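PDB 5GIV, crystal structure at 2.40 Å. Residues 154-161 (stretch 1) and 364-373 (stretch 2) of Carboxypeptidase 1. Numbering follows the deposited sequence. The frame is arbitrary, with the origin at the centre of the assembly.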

ATOM      1  N   ASP A 154     -33.700  23.999  -1.320  1.00 32.88           N
ATOM      2  CA  ASP A 154     -32.490  24.701  -0.906  1.00 32.86           C
ATOM      3  C   ASP A 154     -31.260  23.859  -1.223  1.00 32.74           C
ATOM      4  O   ASP A 154     -31.169  22.719  -0.748  1.00 32.67           O
ATOM      5  CB  ASP A 154     -32.553  25.011   0.581  1.00 32.91           C
ATOM      6  CG  ASP A 154     -31.409  25.874   1.054  1.00 32.91           C
ATOM      7  OD1 ASP A 154     -30.336  25.865   0.415  1.00 32.84           O
ATOM      8  OD2 ASP A 154     -31.589  26.581   2.067  1.00 32.98           O
ATOM      9  N   PRO A 155     -30.316  24.348  -2.026  1.00 33.59           N
ATOM     10  CA  PRO A 155     -29.134  23.522  -2.334  1.00 33.49           C
ATOM     11  C   PRO A 155     -28.357  23.100  -1.096  1.00 33.42           C
ATOM     12  O   PRO A 155     -27.763  22.015  -1.081  1.00 33.32           O
ATOM     13  CB  PRO A 155     -28.284  24.437  -3.234  1.00 33.49           C
ATOM     14  CG  PRO A 155     -29.194  25.521  -3.678  1.00 33.60           C
ATOM     15  CD  PRO A 155     -30.210  25.700  -2.594  1.00 33.65           C
ATOM     16  N   LEU A 156     -28.359  23.921  -0.045  1.00 29.68           N
ATOM     17  CA  LEU A 156     -27.682  23.534   1.186  1.00 29.64           C
ATOM     18  C   LEU A 156     -28.327  22.291   1.786  1.00 29.63           C
ATOM     19  O   LEU A 156     -27.638  21.445   2.370  1.00 29.59           O
ATOM     20  CB  LEU A 156     -27.690  24.697   2.177  1.00 29.71           C
ATOM     21  CG  LEU A 156     -26.969  24.483   3.511  1.00 29.70           C
ATOM     22  CD1 LEU A 156     -25.555  24.003   3.273  1.00 29.59           C
ATOM     23  CD2 LEU A 156     -26.955  25.766   4.343  1.00 29.79           C
ATOM     24  N   ASP A 157     -29.653  22.164   1.658  1.00 30.48           N
ATOM     25  CA  ASP A 157     -30.330  20.965   2.142  1.00 30.47           C
ATOM     26  C   ASP A 157     -29.889  19.724   1.373  1.00 30.36           C
ATOM     27  O   ASP A 157     -29.888  18.620   1.925  1.00 30.31           O
ATOM     28  CB  ASP A 157     -31.843  21.133   2.042  1.00 30.59           C
ATOM     29  CG  ASP A 157     -32.400  21.996   3.146  1.00 30.73           C
ATOM     30  OD1 ASP A 157     -31.779  22.050   4.226  1.00 30.76           O
ATOM     31  OD2 ASP A 157     -33.451  22.635   2.931  1.00 30.83           O
ATOM     32  N   TYR A 158     -29.531  19.873   0.098  1.00 24.00           N
ATOM     33  CA  TYR A 158     -28.987  18.727  -0.620  1.00 23.92           C
ATOM     34  C   TYR A 158     -27.698  18.245   0.035  1.00 23.86           C
ATOM     35  O   TYR A 158     -27.513  17.038   0.241  1.00 23.80           O
ATOM     36  CB  TYR A 158     -28.735  19.071  -2.086  1.00 23.92           C
ATOM     37  CG  TYR A 158     -27.870  18.042  -2.790  1.00 23.84           C
ATOM     38  CD1 TYR A 158     -28.388  16.808  -3.149  1.00 23.80           C
ATOM     39  CD2 TYR A 158     -26.535  18.300  -3.084  1.00 23.80           C
ATOM     40  CE1 TYR A 158     -27.616  15.860  -3.785  1.00 23.73           C
ATOM     41  CE2 TYR A 158     -25.752  17.354  -3.729  1.00 23.74           C
ATOM     42  CZ  TYR A 158     -26.301  16.135  -4.071  1.00 23.72           C
ATOM     43  OH  TYR A 158     -25.538  15.182  -4.711  1.00 23.69           O
ATOM     44  N   TYR A 159     -26.803  19.178   0.391  1.00 22.97           N
ATOM     45  CA  TYR A 159     -25.528  18.788   0.989  1.00 22.90           C
ATOM     46  C   TYR A 159     -25.698  18.322   2.434  1.00 22.93           C
ATOM     47  O   TYR A 159     -25.050  17.358   2.859  1.00 22.88           O
ATOM     48  CB  TYR A 159     -24.520  19.941   0.886  1.00 22.90           C
ATOM     49  CG  TYR A 159     -24.047  20.117  -0.529  1.00 22.86           C
ATOM     50  CD1 TYR A 159     -23.230  19.167  -1.129  1.00 22.79           C
ATOM     51  CD2 TYR A 159     -24.451  21.210  -1.287  1.00 22.92           C
ATOM     52  CE1 TYR A 159     -22.823  19.300  -2.426  1.00 22.80           C
ATOM     53  CE2 TYR A 159     -24.043  21.352  -2.593  1.00 22.92           C
ATOM     54  CZ  TYR A 159     -23.232  20.393  -3.158  1.00 22.87           C
ATOM     55  OH  TYR A 159     -22.818  20.526  -4.465  1.00 22.90           O
ATOM     56  N   ILE A 160     -26.553  18.984   3.210  1.00 23.30           N
ATOM     57  CA  ILE A 160     -26.795  18.503   4.567  1.00 23.33           C
ATOM     58  C   ILE A 160     -27.301  17.065   4.535  1.00 23.29           C
ATOM     59  O   ILE A 160     -26.836  16.212   5.302  1.00 23.27           O
ATOM     60  CB  ILE A 160     -27.764  19.441   5.305  1.00 23.45           C
ATOM     61  CG1 ILE A 160     -27.105  20.802   5.520  1.00 23.49           C
ATOM     62  CG2 ILE A 160     -28.195  18.833   6.648  1.00 23.52           C
ATOM     63  CD1 ILE A 160     -27.998  21.812   6.196  1.00 23.62           C
ATOM     64  N   ASN A 161     -28.227  16.761   3.617  1.00 25.18           N
ATOM     65  CA  ASN A 161     -28.779  15.412   3.524  1.00 25.14           C
ATOM     66  C   ASN A 161     -27.759  14.421   2.977  1.00 25.04           C
ATOM     67  O   ASN A 161     -27.738  13.254   3.388  1.00 24.99           O
ATOM     68  CB  ASN A 161     -30.039  15.412   2.656  1.00 25.17           C
ATOM     69  CG  ASN A 161     -30.577  14.010   2.407  1.00 25.12           C
ATOM     70  OD1 ASN A 161     -31.246  13.426   3.259  1.00 25.15           O
ATOM     71  ND2 ASN A 161     -30.277  13.463   1.236  1.00 25.05           N
ATOM     72  N   ARG A 364     -18.104  27.880   9.984  1.00 17.14           N
ATOM     73  CA  ARG A 364     -18.010  27.420   8.602  1.00 17.16           C
ATOM     74  C   ARG A 364     -19.389  27.221   7.979  1.00 17.17           C
ATOM     75  O   ARG A 364     -19.631  27.631   6.836  1.00 17.19           O
ATOM     76  CB  ARG A 364     -17.211  26.123   8.546  1.00 17.18           C
ATOM     77  CG  ARG A 364     -15.747  26.296   8.865  1.00 17.18           C
ATOM     78  CD  ARG A 364     -15.158  25.068   9.553  1.00 17.18           C
ATOM     79  NE  ARG A 364     -13.705  25.182   9.674  1.00 17.19           N
ATOM     80  CZ  ARG A 364     -13.087  25.977  10.546  1.00 17.18           C
ATOM     81  NH1 ARG A 364     -13.793  26.744  11.372  1.00 17.16           N
ATOM     82  NH2 ARG A 364     -11.760  26.023  10.573  1.00 17.20           N
ATOM     83  N   PHE A 365     -20.311  26.599   8.720  1.00 20.09           N
ATOM     84  CA  PHE A 365     -21.644  26.340   8.186  1.00 20.14           C
ATOM     85  C   PHE A 365     -22.329  27.639   7.775  1.00 20.20           C
ATOM     86  O   PHE A 365     -22.917  27.729   6.690  1.00 20.20           O
ATOM     87  CB  PHE A 365     -22.466  25.588   9.229  1.00 20.23           C
ATOM     88  CG  PHE A 365     -23.870  25.263   8.802  1.00 20.30           C
ATOM     89  CD1 PHE A 365     -24.134  24.143   8.047  1.00 20.24           C
ATOM     90  CD2 PHE A 365     -24.932  26.065   9.190  1.00 20.43           C
ATOM     91  CE1 PHE A 365     -25.424  23.831   7.673  1.00 20.28           C
ATOM     92  CE2 PHE A 365     -26.232  25.754   8.822  1.00 20.49           C
ATOM     93  CZ  PHE A 365     -26.478  24.642   8.063  1.00 20.41           C
ATOM     94  N   GLU A 366     -22.255  28.665   8.628  1.00 32.90           N
ATOM     95  CA  GLU A 366     -22.937  29.918   8.328  1.00 32.99           C
ATOM     96  C   GLU A 366     -22.312  30.630   7.134  1.00 32.93           C
ATOM     97  O   GLU A 366     -23.026  31.280   6.360  1.00 32.98           O
ATOM     98  CB  GLU A 366     -22.950  30.810   9.571  1.00 33.08           C
ATOM     99  CG  GLU A 366     -23.935  30.315  10.637  1.00 33.24           C
ATOM    100  CD  GLU A 366     -23.932  31.141  11.914  1.00 33.39           C
ATOM    101  OE1 GLU A 366     -23.084  32.059  12.049  1.00 33.36           O
ATOM    102  OE2 GLU A 366     -24.770  30.856  12.803  1.00 33.53           O
ATOM    103  N   LEU A 367     -20.995  30.490   6.939  1.00 26.28           N
ATOM    104  CA  LEU A 367     -20.366  31.038   5.742  1.00 26.20           C
ATOM    105  C   LEU A 367     -20.809  30.274   4.503  1.00 26.19           C
ATOM    106  O   LEU A 367     -20.981  30.863   3.429  1.00 26.18           O
ATOM    107  CB  LEU A 367     -18.839  31.006   5.882  1.00 26.09           C
ATOM    108  CG  LEU A 367     -18.217  31.918   6.948  1.00 26.07           C
ATOM    109  CD1 LEU A 367     -16.773  31.523   7.234  1.00 25.97           C
ATOM    110  CD2 LEU A 367     -18.286  33.387   6.520  1.00 26.09           C
ATOM    111  N   GLU A 368     -20.974  28.953   4.629  1.00 26.01           N
ATOM    112  CA  GLU A 368     -21.535  28.172   3.532  1.00 25.99           C
ATOM    113  C   GLU A 368     -22.949  28.635   3.206  1.00 26.09           C
ATOM    114  O   GLU A 368     -23.311  28.782   2.029  1.00 26.10           O
ATOM    115  CB  GLU A 368     -21.543  26.689   3.889  1.00 25.96           C
ATOM    116  CG  GLU A 368     -20.196  26.003   3.926  1.00 25.87           C
ATOM    117  CD  GLU A 368     -20.329  24.528   4.292  1.00 25.84           C
ATOM    118  OE1 GLU A 368     -21.353  24.156   4.910  1.00 25.89           O
ATOM    119  OE2 GLU A 368     -19.419  23.743   3.952  1.00 25.77           O
ATOM    120  N   ARG A 369     -23.766  28.865   4.237  1.00 42.91           N
ATOM    121  CA  ARG A 369     -25.130  29.325   4.011  1.00 43.03           C
ATOM    122  C   ARG A 369     -25.136  30.633   3.233  1.00 43.06           C
ATOM    123  O   ARG A 369     -25.870  30.775   2.249  1.00 43.10           O
ATOM    124  CB  ARG A 369     -25.865  29.488   5.340  1.00 43.15           C
ATOM    125  CG  ARG A 369     -27.356  29.725   5.175  1.00 43.30           C
ATOM    126  CD  ARG A 369     -27.990  30.376   6.394  1.00 43.45           C
ATOM    127  NE  ARG A 369     -28.056  29.492   7.559  1.00 43.50           N
ATOM    128  CZ  ARG A 369     -28.842  28.419   7.647  1.00 43.55           C
ATOM    129  NH1 ARG A 369     -29.624  28.071   6.626  1.00 43.53           N
ATOM    130  NH2 ARG A 369     -28.847  27.684   8.761  1.00 43.60           N
ATOM    131  N   GLU A 370     -24.315  31.598   3.658  1.00 38.31           N
ATOM    132  CA  GLU A 370     -24.258  32.885   2.968  1.00 38.34           C
ATOM    133  C   GLU A 370     -23.756  32.736   1.540  1.00 38.27           C
ATOM    134  O   GLU A 370     -24.280  33.380   0.622  1.00 38.33           O
ATOM    135  CB  GLU A 370     -23.374  33.871   3.732  1.00 38.35           C
ATOM    136  CG  GLU A 370     -23.922  34.299   5.089  1.00 38.45           C
ATOM    137  CD  GLU A 370     -25.341  34.854   4.991  1.00 38.61           C
ATOM    138  OE1 GLU A 370     -26.241  34.336   5.696  1.00 38.71           O
ATOM    139  OE2 GLU A 370     -25.561  35.811   4.205  1.00 38.65           O
ATOM    140  N   MET A 371     -22.758  31.878   1.320  1.00 22.67           N
ATOM    141  CA  MET A 371     -22.232  31.727  -0.034  1.00 22.61           C
ATOM    142  C   MET A 371     -23.235  31.017  -0.931  1.00 22.67           C
ATOM    143  O   MET A 371     -23.425  31.404  -2.088  1.00 22.71           O
ATOM    144  CB  MET A 371     -20.901  30.977  -0.024  1.00 22.49           C
ATOM    145  CG  MET A 371     -19.713  31.807   0.450  1.00 22.44           C
ATOM    146  SD  MET A 371     -18.135  30.925   0.306  1.00 22.31           S
ATOM    147  CE  MET A 371     -18.162  29.888   1.763  1.00 22.26           C
ATOM    148  N   LEU A 372     -23.886  29.972  -0.426  1.00 30.65           N
ATOM    149  CA  LEU A 372     -24.843  29.268  -1.268  1.00 30.69           C
ATOM    150  C   LEU A 372     -26.033  30.155  -1.620  1.00 30.80           C
ATOM    151  O   LEU A 372     -26.558  30.067  -2.734  1.00 30.84           O
ATOM    152  CB  LEU A 372     -25.300  27.974  -0.582  1.00 30.65           C
ATOM    153  CG  LEU A 372     -24.302  26.810  -0.594  1.00 30.54           C
ATOM    154  CD1 LEU A 372     -24.856  25.622   0.154  1.00 30.53           C
ATOM    155  CD2 LEU A 372     -23.980  26.411  -2.016  1.00 30.52           C
ATOM    156  N   ALA A 373     -26.444  31.038  -0.712  1.00 28.24           N
ATOM    157  CA  ALA A 373     -27.559  31.931  -0.983  1.00 28.35           C
ATOM    158  C   ALA A 373     -27.178  33.123  -1.854  1.00 28.40           C
ATOM    159  O   ALA A 373     -28.048  33.943  -2.164  1.00 28.51           O
ATOM    160  CB  ALA A 373     -28.154  32.430   0.336  1.00 28.40           C
TER

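Two helical segments more than 200 residues apart in sequence, 155-161 and 364-372, pack against each other mainly through apolar side chains. Their axes approach to 10.6 Å and their N-to-C directions differ by 141°, so the helices run in roughly opposed directions, and the start of the first lies beside the end of the second. The nearest CA atoms, those of Leu-156 and Leu-372, are 6.9 Å apart. No hydrogen bond crosses the contact, which buries 321 Å².

Leu-156 is the centre of the interface and contributes 99 Å² of the buried surface. Its CA-to-CB bond points toward the second helix, and with chi1 t and chi2 p both its methyl groups face that helix. Leu-156 CD1 is nearest Leu-372, 3.6 Å from Leu-372 CD1, and Leu-156 CD2 lies 3.9 Å from Phe-365 CZ and 4.0 Å from Arg-369 CB. A branched aliphatic side chain suits this position, since the fork at CG lets one residue touch successive turns of the opposing helix.

Leu-372, which contributes 79 Å², answers from the last turn of its helix. Its CA-to-CB bond also points toward the first helix, and its m, t rotamer carries CD1 to the methyl of Leu-156; Leu-372 CD1 also comes within 4.5 Å of the backbone C of Pro-155. Both leucines are buried, and neither has a polar side-chain group that would need a partner there.

Phe-365, with 44 Å², closes the other end of the patch. Its CB leaves sideways, but the t rotamer brings the far end of the ring nearer the first helix. Ile-160 CD1 approaches the ring edge, 3.6 Å from CE1 of Phe-365. Ile-160 likewise starts sideways, and its extended chi2 of 178° delivers the terminal methyl to the aromatic ring. One turn apart, Leu-156 and Ile-160 thus share the same phenyl group.

Arg-369 lies beside these apolar side chains and is partly exposed. Its aliphatic CB packs on Leu-156, and CD2 of that leucine lies over one face of the guanidinium.

The first helix is anchored at its start by Asp-154. In the N-cap position, Asp-154 OD1 accepts a hydrogen bond from Leu-156 N at 2.8 Å, satisfying an amide that has no preceding helical carbonyl to bond. The cap therefore fastens the backbone of the residue whose side chain dominates the contact. Pro-155 fits this first turn, where its lack of an amide hydrogen costs no helical hydrogen bond.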